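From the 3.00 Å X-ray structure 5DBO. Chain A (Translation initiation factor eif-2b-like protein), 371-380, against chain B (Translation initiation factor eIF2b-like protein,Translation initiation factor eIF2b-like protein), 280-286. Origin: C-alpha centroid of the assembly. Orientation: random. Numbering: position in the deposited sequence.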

# COMPACT_ATOMS: atom_id res chain seq x y z
N PRO A 371 14.11 -10.34 13.78
CA PRO A 371 15.13 -10.36 12.73
C PRO A 371 14.50 -10.31 11.33
O PRO A 371 13.46 -10.93 11.11
N SER A 372 15.14 -9.57 10.42
CA SER A 372 14.61 -9.35 9.07
C SER A 372 14.23 -10.66 8.39
O SER A 372 14.95 -11.65 8.49
N GLY A 373 13.08 -10.66 7.71
CA GLY A 373 12.58 -11.84 7.02
C GLY A 373 11.44 -12.53 7.75
O GLY A 373 10.69 -13.32 7.17
N THR A 374 11.30 -12.22 9.04
CA THR A 374 10.29 -12.81 9.90
C THR A 374 8.86 -12.52 9.43
O THR A 374 8.01 -13.42 9.36
N ALA A 375 8.59 -11.25 9.14
CA ALA A 375 7.26 -10.80 8.73
C ALA A 375 6.84 -11.49 7.44
O ALA A 375 5.66 -11.77 7.24
N ASP A 376 7.81 -11.76 6.58
CA ASP A 376 7.56 -12.45 5.31
C ASP A 376 7.03 -13.85 5.56
O ASP A 376 6.01 -14.25 4.98
N VAL A 377 7.73 -14.59 6.43
CA VAL A 377 7.33 -15.95 6.78
C VAL A 377 5.96 -15.95 7.46
O VAL A 377 5.11 -16.80 7.18
N ALA A 378 5.78 -14.98 8.36
CA ALA A 378 4.54 -14.86 9.13
C ALA A 378 3.34 -14.61 8.23
O ALA A 378 2.29 -15.25 8.40
N MET A 379 3.49 -13.70 7.27
CA MET A 379 2.42 -13.44 6.32
C MET A 379 2.17 -14.64 5.43
O MET A 379 1.02 -15.02 5.20
N ALA A 380 3.25 -15.22 4.91
CA ALA A 380 3.11 -16.36 4.02
C ALA A 380 2.28 -17.44 4.70
O ALA A 380 1.31 -17.95 4.12
N ALA B 280 20.44 -5.80 0.04
CA ALA B 280 21.10 -7.02 0.47
C ALA B 280 20.20 -7.72 1.48
O ALA B 280 20.67 -8.34 2.44
N SER B 281 18.89 -7.58 1.29
CA SER B 281 17.91 -8.21 2.16
C SER B 281 17.20 -9.40 1.53
O SER B 281 16.76 -9.35 0.38
N ASN B 282 17.08 -10.47 2.31
CA ASN B 282 16.18 -11.57 1.99
C ASN B 282 14.90 -11.36 2.79
O ASN B 282 14.93 -11.31 4.02
N GLY B 283 13.78 -11.23 2.09
CA GLY B 283 12.56 -10.81 2.74
C GLY B 283 12.37 -9.32 2.51
O GLY B 283 13.20 -8.50 2.92
N LEU B 284 11.28 -8.97 1.83
CA LEU B 284 11.08 -7.61 1.35
C LEU B 284 9.91 -6.94 2.04
O LEU B 284 9.51 -5.84 1.66
N MET B 285 9.37 -7.60 3.05
CA MET B 285 8.20 -7.11 3.75
C MET B 285 8.43 -5.74 4.38
O MET B 285 7.53 -4.90 4.42
N ALA B 286 9.65 -5.52 4.85
CA ALA B 286 10.00 -4.26 5.49
C ALA B 286 9.93 -3.10 4.50
O ALA B 286 9.55 -1.99 4.86

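The polar heart of this contact is Asp A376, in the first turn of the chain A helix that begins at Thr A374. Its CA-to-CB bond points sideways, yet the m rotamer (chi1 -62°) brings the carboxylate to the backbone of chain B. There Asp A376 OD1 accepts two hydrogen bonds: one from Leu B284 N at 3.0 Å and a weak one from Met B285 N at 3.1 Å. A carboxylate suits this place because one of its oxygens can accept from two successive amides. Leu B284 thus contributes through its main chain, while its CA-to-CB bond points away (rotamer m, p).

The same carboxylate needs room. Asp A376 OD2 lies 3.4 Å from Gly B283 CA, and Gly A373 CA is 4.4 Å from that same CA. A CB on Gly B283 would clash with both Asp A376 OD2 and Gly A373 CA, and its backbone angles independently call for glycine. Gly A373, the helix N-cap residue, also has angles that favor glycine; its CA sits 3.8 Å from Asn B282 O.

The apolar packing centers on Met B285, whose CA-to-CB bond points toward chain A and which has the largest area covered in the contact. Its t, p, p conformation sets Met B285 CG 3.6 Å from Ala A375 CB and Met B285 SD 3.3 Å from Met A379 CE. One helical turn separates these two partners, so the CA-to-CB bonds of both point toward chain B: the short alanine lets the methionine chain come close to the helix, and the flexible t, t, m side chain of Met A379 reaches the sulfur of Met B285 with its terminal methyl.

At the other end, Ser A372 and Ser B281, both t, have CA-to-CB bonds that point toward one another's stretches, but their OG atoms remain 3.9 Å apart without a hydrogen bond. Ser B281 OG instead donates to Gly B283 O at 2.6 Å, bracing its own loop.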

# COMPACT_ATOMS: atom_id res chain seq x y z
CB PRO A 371 15.83 -11.70 12.96
CG PRO A 371 15.70 -11.94 14.41
CD PRO A 371 14.36 -11.38 14.80
CB SER A 372 15.65 -8.60 8.23
OG SER A 372 15.10 -8.16 6.99
CB THR A 374 10.46 -12.33 11.33
OG1 THR A 374 11.59 -12.99 11.92
CG2 THR A 374 9.21 -12.62 12.16
CB ALA A 375 7.23 -9.29 8.57
CB ASP A 376 8.84 -12.50 4.47
CG ASP A 376 9.35 -11.12 4.10
OD1 ASP A 376 9.14 -10.70 2.94
OD2 ASP A 376 9.99 -10.47 4.95
CB VAL A 377 8.36 -16.62 7.72
CG1 VAL A 377 7.95 -18.06 8.01
CG2 VAL A 377 9.75 -16.59 7.10
CB ALA A 378 4.67 -13.76 10.15
CB MET A 379 2.73 -12.26 5.41
CG MET A 379 1.91 -12.35 4.13
SD MET A 379 2.71 -11.63 2.71
CE MET A 379 2.50 -9.93 3.17
CB ALA A 380 4.48 -16.90 3.64
CB ALA B 280 22.46 -6.73 1.06
CB SER B 281 16.86 -7.18 2.59
OG SER B 281 15.73 -7.81 3.18
CB ASN B 282 16.82 -12.91 2.34
CG ASN B 282 15.83 -14.06 2.30
OD1 ASN B 282 15.36 -14.52 3.34
ND2 ASN B 282 15.53 -14.54 1.10
CB LEU B 284 10.84 -7.60 -0.17
CG LEU B 284 11.98 -7.79 -1.16
CD1 LEU B 284 13.00 -8.84 -0.75
CD2 LEU B 284 11.37 -8.15 -2.50
CB MET B 285 7.77 -8.10 4.82
CG MET B 285 6.38 -7.84 5.34
SD MET B 285 5.22 -8.18 4.01
CE MET B 285 5.88 -9.75 3.44
CB ALA B 286 11.39 -4.34 6.12